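Local coordinates for protein lysin (Enterococcus phage IMEEF1, PDB 6IST) that binds calcium and probably cleaves the peptidoglycan of enterococcal cell walls through a CHAP-type peptidase domain, at residues 59-64 / 134-139; 70-75 / 92-97; 188-193 / 227-232. All coordinates share one frame; numbering follows the deposited sequence.

Contact 1. Residues 59-64 / 134-139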
loop_
_atom_site.group_PDB
_atom_site.type_symbol
_atom_site.label_atom_id
_atom_site.label_comp_id
_atom_site.label_asym_id
_atom_site.label_seq_id
_atom_site.Cartn_x
_atom_site.Cartn_y
_atom_site.Cartn_z
ATOM N N ALA C 59 -3.086 9.898 -7.815
ATOM C CA ALA C 59 -2.262 11.098 -7.906
ATOM C C ALA C 59 -1.530 11.199 -9.208
ATOM O O ALA C 59 -0.940 10.211 -9.660
ATOM C CB ALA C 59 -1.249 11.103 -6.743
ATOM N N GLY C 60 -1.529 12.405 -9.787
ATOM C CA GLY C 60 -0.792 12.662 -11.004
ATOM C C GLY C 60 -1.614 12.454 -12.293
ATOM O O GLY C 60 -1.268 13.025 -13.351
ATOM N N PHE C 61 -2.685 11.650 -12.237
ATOM C CA PHE C 61 -3.526 11.385 -13.407
ATOM C C PHE C 61 -4.459 12.550 -13.741
ATOM O O PHE C 61 -4.955 13.244 -12.872
ATOM C CB PHE C 61 -4.377 10.106 -13.193
ATOM C CG PHE C 61 -3.614 8.832 -13.373
ATOM C CD1 PHE C 61 -2.647 8.442 -12.444
ATOM C CD2 PHE C 61 -3.863 8.004 -14.456
ATOM C CE1 PHE C 61 -1.950 7.246 -12.580
ATOM C CE2 PHE C 61 -3.148 6.848 -14.631
ATOM C CZ PHE C 61 -2.189 6.459 -13.703
ATOM N N GLN C 62 -4.672 12.783 -15.019
ATOM C CA GLN C 62 -5.586 13.786 -15.505
ATOM C C GLN C 62 -6.616 13.124 -16.400
ATOM O O GLN C 62 -6.349 12.133 -17.058
ATOM C CB GLN C 62 -4.885 14.819 -16.359
ATOM C CG GLN C 62 -3.850 15.696 -15.647
ATOM C CD GLN C 62 -2.977 16.404 -16.655
ATOM O OE1 GLN C 62 -3.410 16.704 -17.777
ATOM N NE2 GLN C 62 -1.733 16.653 -16.280
ATOM N N ARG C 63 -7.777 13.693 -16.410
ATOM C CA ARG C 63 -8.862 13.242 -17.295
ATOM C C ARG C 63 -9.395 14.415 -18.058
ATOM O O ARG C 63 -9.624 15.474 -17.489
ATOM C CB ARG C 63 -9.931 12.609 -16.416
ATOM C CG ARG C 63 -11.166 12.173 -17.127
ATOM C CD ARG C 63 -11.890 11.081 -16.383
ATOM N NE ARG C 63 -12.144 11.523 -15.039
ATOM C CZ ARG C 63 -12.361 10.733 -13.988
ATOM N NH1 ARG C 63 -12.291 9.433 -14.065
ATOM N NH2 ARG C 63 -12.499 11.300 -12.808
ATOM N N ILE C 64 -9.573 14.252 -19.370
ATOM C CA ILE C 64 -9.931 15.318 -20.267
ATOM C C ILE C 64 -11.015 14.845 -21.223
ATOM O O ILE C 64 -10.832 13.856 -21.942
ATOM C CB ILE C 64 -8.689 15.758 -21.143
ATOM C CG1 ILE C 64 -7.469 16.001 -20.270
ATOM C CG2 ILE C 64 -9.030 16.981 -21.983
ATOM C CD1 ILE C 64 -6.115 16.055 -20.975
ATOM N N GLY C 134 -13.344 10.868 -24.230
ATOM C CA GLY C 134 -12.091 11.542 -23.798
ATOM C C GLY C 134 -10.953 10.608 -23.441
ATOM O O GLY C 134 -10.903 9.443 -23.891
ATOM N N VAL C 135 -10.025 11.086 -22.596
ATOM C CA VAL C 135 -8.850 10.405 -22.273
ATOM C C VAL C 135 -8.555 10.456 -20.801
ATOM O O VAL C 135 -9.047 11.384 -20.134
ATOM C CB VAL C 135 -7.635 10.931 -23.020
ATOM C CG1 VAL C 135 -7.810 10.667 -24.503
ATOM C CG2 VAL C 135 -7.250 12.362 -22.677
ATOM N N ILE C 136 -7.876 9.430 -20.313
ATOM C CA ILE C 136 -7.127 9.515 -19.018
ATOM C C ILE C 136 -5.700 9.590 -19.413
ATOM O O ILE C 136 -5.222 8.760 -20.198
ATOM C CB ILE C 136 -7.472 8.365 -18.085
ATOM C CG1 ILE C 136 -8.856 8.597 -17.570
ATOM C CG2 ILE C 136 -6.502 8.310 -16.902
ATOM C CD1 ILE C 136 -9.534 7.432 -16.862
ATOM N N ARG C 137 -5.042 10.644 -18.953
ATOM C CA ARG C 137 -3.624 10.865 -19.226
ATOM C C ARG C 137 -2.805 10.494 -17.990
ATOM O O ARG C 137 -2.882 11.184 -16.962
ATOM C CB ARG C 137 -3.430 12.307 -19.636
ATOM C CG ARG C 137 -1.993 12.658 -19.876
ATOM C CD ARG C 137 -1.937 13.847 -20.809
ATOM N NE ARG C 137 -2.714 13.566 -22.028
ATOM C CZ ARG C 137 -3.238 14.495 -22.846
ATOM N NH1 ARG C 137 -3.042 15.791 -22.603
ATOM N NH2 ARG C 137 -3.932 14.139 -23.912
ATOM N N PRO C 138 -2.083 9.367 -18.044
ATOM C CA PRO C 138 -1.203 8.963 -16.908
ATOM C C PRO C 138 -0.029 9.949 -16.854
ATOM O O PRO C 138 0.293 10.611 -17.883
ATOM C CB PRO C 138 -0.661 7.591 -17.292
ATOM C CG PRO C 138 -1.602 7.095 -18.320
ATOM C CD PRO C 138 -2.086 8.329 -19.081
ATOM N N PRO C 139 0.590 10.034 -15.714
ATOM C CA PRO C 139 1.774 10.904 -15.523
ATOM C C PRO C 139 3.057 10.221 -16.024
ATOM O O PRO C 139 3.604 9.360 -15.377
ATOM C CB PRO C 139 1.801 11.101 -14.035
ATOM C CG PRO C 139 1.193 9.901 -13.448
ATOM C CD PRO C 139 0.264 9.313 -14.472
HETATM O O HOH W 1 -1.129 13.155 -16.056
HETATM O O HOH W 2 -1.761 17.066 -20.549
#
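Gln62 to Ile64 pair with Val135 to Arg137 as antiparallel strands, with axes 4.7 Å apart and N-to-C directions at 168°. Gln62 with Arg137 and Ile64 with Val135 are hydrogen-bonded pairs. In the first, Arg137 N gives a short bond of 2.7 Å to Gln62 O. Arg63 and Ile136 form the non-hydrogen-bonded pair between them. Before the strand, Phe61 lays one ring face against two prolines. Pro139 CD sits 3.7 Å from the centroid of the Phe61 ring. Pro138 CA lies over the same face, 4.0 Å from the Phe61 centroid; both are CH-pi contacts. Ile136 CG2 meets the ring edge in its plane, 3.6 Å from Phe61 CD2. The methyl stands anti to the backbone N of Ile136.

Gln62, Ile64, Val135 and Arg137 share one side of the sheet. Ile64 CD1 lies over one face of the Arg137 guanidinium, toward its rim and 3.5 Å from Arg137 NH1. The polar end of Arg137 is held by a salt bridge to Asp76. A water accepts from Arg137 NH1 and donates to Gln62 OE1, joining the two side chains. Another water bridges Gly60 O and Arg137 O where the strand pairing ends. On the side of Arg63 and Ile136, the two side chains run side by side, and Arg63 NH1 is hydrogen-bonded to Gln55 O and Leu52 O.

Strand 62-65 is outermost in the chain's six-stranded antiparallel sheet. Strand 132-137 separates it from strand 77-80, and helix 29-41 packs on Phe61 and both prolines through Met37 and Phe41.

Contact 2. Residues 70-75 / 92-97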
loop_
_atom_site.group_PDB
_atom_site.type_symbol
_atom_site.label_atom_id
_atom_site.label_comp_id
_atom_site.label_asym_id
_atom_site.label_seq_id
_atom_site.Cartn_x
_atom_site.Cartn_y
_atom_site.Cartn_z
ATOM N N THR C 70 -6.910 15.898 -32.059
ATOM C CA THR C 70 -5.638 16.535 -31.828
ATOM C C THR C 70 -5.318 16.713 -30.366
ATOM O O THR C 70 -4.212 17.024 -30.070
ATOM C CB THR C 70 -5.495 17.894 -32.554
ATOM O OG1 THR C 70 -6.436 18.830 -32.010
ATOM C CG2 THR C 70 -5.762 17.750 -34.071
ATOM N N GLN C 71 -6.265 16.515 -29.449
ATOM C CA GLN C 71 -5.979 16.538 -28.055
ATOM C C GLN C 71 -5.357 15.200 -27.517
ATOM O O GLN C 71 -5.004 15.153 -26.365
ATOM C CB GLN C 71 -7.280 16.822 -27.255
ATOM C CG GLN C 71 -7.968 18.140 -27.583
ATOM C CD GLN C 71 -9.306 18.267 -26.858
ATOM O OE1 GLN C 71 -10.321 17.898 -27.397
ATOM N NE2 GLN C 71 -9.280 18.690 -25.598
ATOM N N ILE C 72 -5.343 14.126 -28.317
ATOM C CA ILE C 72 -4.950 12.790 -27.893
ATOM C C ILE C 72 -3.441 12.771 -27.997
ATOM O O ILE C 72 -2.883 13.250 -29.013
ATOM C CB ILE C 72 -5.535 11.668 -28.763
ATOM C CG1 ILE C 72 -7.058 11.635 -28.524
ATOM C CG2 ILE C 72 -4.973 10.300 -28.409
ATOM C CD1 ILE C 72 -7.834 10.913 -29.611
ATOM N N LYS C 73 -2.820 12.296 -26.937
ATOM C CA LYS C 73 -1.374 12.091 -26.885
ATOM C C LYS C 73 -1.061 10.630 -26.762
ATOM O O LYS C 73 -1.805 9.836 -26.147
ATOM C CB LYS C 73 -0.782 12.834 -25.683
ATOM C CG LYS C 73 -0.971 14.318 -25.684
ATOM C CD LYS C 73 -0.063 15.040 -26.632
ATOM C CE LYS C 73 -0.385 16.550 -26.641
ATOM N NZ LYS C 73 0.565 17.353 -27.477
ATOM N N ALA C 74 0.102 10.222 -27.271
ATOM C CA ALA C 74 0.514 8.863 -27.136
ATOM C C ALA C 74 0.623 8.476 -25.654
ATOM O O ALA C 74 1.012 9.303 -24.816
ATOM C CB ALA C 74 1.851 8.654 -27.837
ATOM N N GLY C 75 0.033 7.344 -25.339
ATOM C CA GLY C 75 0.074 6.742 -23.997
ATOM C C GLY C 75 -1.172 7.108 -23.174
ATOM O O GLY C 75 -1.306 6.642 -22.026
ATOM N N GLY C 92 -8.963 1.562 -24.804
ATOM C CA GLY C 92 -7.748 0.989 -25.403
ATOM C C GLY C 92 -6.663 2.058 -25.168
ATOM O O GLY C 92 -6.871 3.047 -24.460
ATOM N N ILE C 93 -5.447 1.834 -25.678
ATOM C CA ILE C 93 -4.361 2.732 -25.382
ATOM C C ILE C 93 -3.898 3.434 -26.657
ATOM O O ILE C 93 -3.477 2.714 -27.586
ATOM C CB ILE C 93 -3.142 2.000 -24.797
ATOM C CG1 ILE C 93 -3.489 1.161 -23.521
ATOM C CG2 ILE C 93 -2.025 2.995 -24.458
ATOM C CD1 ILE C 93 -4.094 1.934 -22.370
ATOM N N ALA C 94 -3.764 4.743 -26.604
ATOM C CA ALA C 94 -3.317 5.588 -27.805
ATOM C C ALA C 94 -1.826 5.316 -27.954
ATOM O O ALA C 94 -1.079 5.372 -26.984
ATOM C CB ALA C 94 -3.556 7.038 -27.583
ATOM N N THR C 95 -1.410 4.962 -29.156
ATOM C CA THR C 95 0.009 4.599 -29.381
ATOM C C THR C 95 0.754 5.695 -30.105
ATOM O O THR C 95 2.026 5.620 -30.238
ATOM C CB THR C 95 0.134 3.310 -30.162
ATOM O OG1 THR C 95 -0.758 3.290 -31.285
ATOM C CG2 THR C 95 -0.223 2.167 -29.224
ATOM N N GLU C 96 -0.014 6.696 -30.514
ATOM C CA GLU C 96 0.477 7.856 -31.237
ATOM C C GLU C 96 -0.310 9.074 -30.846
ATOM O O GLU C 96 -1.420 8.953 -30.375
ATOM C CB GLU C 96 0.298 7.621 -32.749
ATOM C CG GLU C 96 1.160 6.491 -33.292
ATOM C CD GLU C 96 0.817 6.097 -34.722
ATOM O OE1 GLU C 96 1.184 4.970 -35.092
ATOM O OE2 GLU C 96 0.159 6.880 -35.462
ATOM N N ASP C 97 0.223 10.276 -31.068
ATOM C CA ASP C 97 -0.605 11.466 -30.916
ATOM C C ASP C 97 -1.762 11.458 -31.927
ATOM O O ASP C 97 -1.631 10.938 -33.025
ATOM C CB ASP C 97 0.211 12.750 -31.089
ATOM C CG ASP C 97 1.280 12.951 -29.982
ATOM O OD1 ASP C 97 1.308 12.243 -28.915
ATOM O OD2 ASP C 97 2.147 13.852 -30.167
#
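Asp97 turns its carboxylate onto the backbone of Lys73 and Ala74. Its CG stands anti to the carbonyl carbon (chi1 -65°), beside its own backbone N. Asp97 OD1 then accepts from Ala74 N at 2.9 Å, through the lone pair facing away from OD2. The bond is fairly straight, 163° at the hydrogen. The Lys73 and Asp97 side chains cross at a slant. Lys73 CD comes within 3.9 Å of Asp97 OD1. Lys73 NZ is 4.7 Å from Asp97 OD2, so the opposite charges are near without touching.

Ala94 points its methyl at the other segment. Ala94 CB meets Ile72 CG2 at 3.7 Å and lies 3.6 Å from Lys73 O. Ala74 CB rests instead on the backbone of Glu96. One residue after Ala74, Gly75 N donates to Ala94 O at 2.8 Å, from above the carbonyl plane. Gly75 has a positive phi of 96°, which favours glycine.

Met78 of strand 77-80 touches both Ile72 and Ala94, and Phe104 of strand 103-108 also packs on Ile72. Consecutive antiparallel strands 77-80 and 90-94 form a beta hairpin of the CHAP domain sheet; the contact closes its open end, where the chain enters 77-80 and leaves 90-94.

Contact 3. Residues 188-193 / 227-232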
loop_
_atom_site.group_PDB
_atom_site.type_symbol
_atom_site.label_atom_id
_atom_site.label_comp_id
_atom_site.label_asym_id
_atom_site.label_seq_id
_atom_site.Cartn_x
_atom_site.Cartn_y
_atom_site.Cartn_z
ATOM N N GLY C 188 -0.979 1.526 11.093
ATOM C CA GLY C 188 -1.850 0.426 11.441
ATOM C C GLY C 188 -3.305 0.838 11.619
ATOM O O GLY C 188 -4.065 0.079 12.191
ATOM N N LYS C 189 -3.681 2.014 11.125
ATOM C CA LYS C 189 -5.060 2.506 11.216
ATOM C C LYS C 189 -5.580 2.862 9.812
ATOM O O LYS C 189 -4.854 2.950 8.856
ATOM C CB LYS C 189 -5.186 3.765 12.070
ATOM C CG LYS C 189 -4.452 3.809 13.394
ATOM C CD LYS C 189 -4.837 2.677 14.277
ATOM C CE LYS C 189 -4.572 2.960 15.754
ATOM N NZ LYS C 189 -3.312 3.664 16.051
ATOM N N ARG C 190 -6.859 3.075 9.719
ATOM C CA ARG C 190 -7.434 3.500 8.476
ATOM C C ARG C 190 -8.236 4.789 8.660
ATOM O O ARG C 190 -8.975 4.965 9.622
ATOM C CB ARG C 190 -8.205 2.388 7.812
ATOM C CG ARG C 190 -9.428 1.946 8.502
ATOM C CD ARG C 190 -9.882 0.577 7.942
ATOM N NE ARG C 190 -10.839 0.042 8.896
ATOM C CZ ARG C 190 -12.133 0.305 8.918
ATOM N NH1 ARG C 190 -12.726 1.031 7.973
ATOM N NH2 ARG C 190 -12.863 -0.216 9.880
ATOM N N ILE C 191 -8.074 5.708 7.745
ATOM C CA ILE C 191 -8.735 7.020 7.829
ATOM C C ILE C 191 -9.558 7.247 6.590
ATOM O O ILE C 191 -9.033 7.155 5.525
ATOM C CB ILE C 191 -7.703 8.148 7.936
ATOM C CG1 ILE C 191 -6.779 7.842 9.126
ATOM C CG2 ILE C 191 -8.426 9.504 8.034
ATOM C CD1 ILE C 191 -5.783 8.931 9.481
ATOM N N TYR C 192 -10.854 7.491 6.728
ATOM C CA TYR C 192 -11.698 7.953 5.640
ATOM C C TYR C 192 -11.303 9.376 5.253
ATOM O O TYR C 192 -11.152 10.259 6.110
ATOM C CB TYR C 192 -13.202 7.870 5.974
ATOM C CG TYR C 192 -14.063 8.587 4.992
ATOM C CD1 TYR C 192 -14.213 8.092 3.713
ATOM C CD2 TYR C 192 -14.768 9.746 5.343
ATOM C CE1 TYR C 192 -14.989 8.761 2.767
ATOM C CE2 TYR C 192 -15.550 10.416 4.419
ATOM C CZ TYR C 192 -15.675 9.902 3.139
ATOM O OH TYR C 192 -16.427 10.491 2.197
ATOM N N LEU C 193 -11.011 9.578 3.970
ATOM C CA LEU C 193 -10.606 10.873 3.482
ATOM C C LEU C 193 -11.834 11.686 2.962
ATOM O O LEU C 193 -12.356 11.424 1.913
ATOM C CB LEU C 193 -9.601 10.680 2.350
ATOM C CG LEU C 193 -8.316 9.961 2.742
ATOM C CD1 LEU C 193 -7.580 9.611 1.444
ATOM C CD2 LEU C 193 -7.444 10.665 3.769
ATOM N N MET C 227 -10.711 -8.113 5.624
ATOM C CA MET C 227 -9.546 -8.375 6.451
ATOM C C MET C 227 -8.883 -7.059 6.817
ATOM O O MET C 227 -8.463 -6.826 7.981
ATOM C CB MET C 227 -8.536 -9.308 5.711
ATOM C CG MET C 227 -9.021 -10.775 5.642
ATOM S SD MET C 227 -7.828 -11.995 4.956
ATOM C CE MET C 227 -7.780 -11.450 3.305
ATOM N N MET C 228 -8.720 -6.189 5.834
ATOM C CA MET C 228 -8.117 -4.890 6.134
ATOM C C MET C 228 -8.954 -4.162 7.170
ATOM O O MET C 228 -8.412 -3.620 8.143
ATOM C CB MET C 228 -7.945 -3.996 4.843
ATOM C CG MET C 228 -6.641 -4.278 4.087
ATOM S SD MET C 228 -6.240 -3.061 2.757
ATOM C CE MET C 228 -7.675 -3.299 1.708
ATOM N N GLU C 229 -10.256 -4.199 7.036
ATOM C CA GLU C 229 -11.082 -3.400 7.945
ATOM C C GLU C 229 -11.039 -4.002 9.357
ATOM O O GLU C 229 -11.211 -3.272 10.345
ATOM C CB GLU C 229 -12.531 -3.278 7.450
ATOM C CG GLU C 229 -12.623 -2.449 6.161
ATOM C CD GLU C 229 -14.044 -2.222 5.683
ATOM O OE1 GLU C 229 -14.341 -1.126 5.129
ATOM O OE2 GLU C 229 -14.882 -3.128 5.879
ATOM N N ALA C 230 -10.821 -5.298 9.461
ATOM C CA ALA C 230 -10.744 -5.928 10.781
ATOM C C ALA C 230 -9.410 -5.766 11.429
ATOM O O ALA C 230 -9.348 -5.788 12.625
ATOM C CB ALA C 230 -11.098 -7.394 10.726
ATOM N N ALA C 231 -8.342 -5.701 10.654
ATOM C CA ALA C 231 -7.021 -5.552 11.176
ATOM C C ALA C 231 -6.646 -4.095 11.503
ATOM O O ALA C 231 -5.779 -3.871 12.345
ATOM C CB ALA C 231 -6.000 -6.170 10.217
ATOM N N LEU C 232 -7.248 -3.114 10.826
ATOM C CA LEU C 232 -6.794 -1.730 10.911
ATOM C C LEU C 232 -7.952 -0.917 11.467
ATOM O O LEU C 232 -8.869 -0.610 10.749
ATOM C CB LEU C 232 -6.466 -1.217 9.529
ATOM C CG LEU C 232 -5.438 -2.020 8.717
ATOM C CD1 LEU C 232 -5.507 -1.523 7.279
ATOM C CD2 LEU C 232 -4.039 -1.848 9.241
HETATM O O HOH W 3 -12.771 1.035 4.901
#
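The Arg190 guanidinium has the aliphatic part of Glu229 over one face. Glu229 CB lies 3.8 Å above the guanidinium plane of Arg190, over its centre. At the edge, Leu232 O takes the NE hydrogen. Arg190 NE to Leu232 O is 2.8 Å, and the donor lies nearly along the C=O axis. The bond is bent at the hydrogen, 134°, and the oxygen is tilted somewhat from the guanidinium plane. Arg190 CG lies between the backbone N and the carbonyl carbon (chi1 67°), and the chain runs extended from there to NE.

The Glu229 carboxylate is turned 39° from the guanidinium plane. Glu229 OE1 is 3.9 Å from Arg190 NH1, a long salt bridge. This oxygen lies well out of the guanidinium plane, and no N-H points at it, so the attraction is of charges alone. A water links the two groups, donating to Glu229 OE1 and accepting weakly from Arg190 NH1. Glu229 OE1 has a second cationic partner, Lys173, in a salt bridge.

Leu232 is the first residue to leave helical geometry after helix 223-231, though Leu232 N still bonds to Met228 O. The strand-borne arginine thus binds a carbonyl just past the C-terminal end of that helix. Strand 189-192 is an outermost strand of the chain's mixed sheet.

Leu232 also closes on the start of this strand. Leu232 CD2 and Leu232 CA each lie 3.5 Å from Gly188 O, the latter as a CA-H...O contact. Beyond Leu232 the chain turns along the strand, with backbone hydrogen bonds between Arg190 and both Pro233 and Val235. Chains of another protein flank both elements: one packs on Met228 and Leu232 and gives a hydrogen bond from a basic side chain to Ala231 O; another accepts one from Lys189 NZ through its backbone.

In the fold
Contacts 1 and 2 serve the same antiparallel sheet of the CHAP domain, and their centres are about 12 Å apart. They touch directly, and Arg137 probably bonds to Gln71 O. Contact 1 is regular strand pairing with an aromatic-proline cluster. Contact 2 joins a loop to a strand end with two backbone-donated bonds. All three are partly buried; contacts 1 and 2 have both buried and exposed members, contact 3 no fully exposed one. Contact 3, on the separate mixed sheet, is centred about 28 Å and 38 Å from them. It is held by one arginine-to-carbonyl bond and a long charge pair, and chains of another protein border it, whereas none touches contacts 1 and 2.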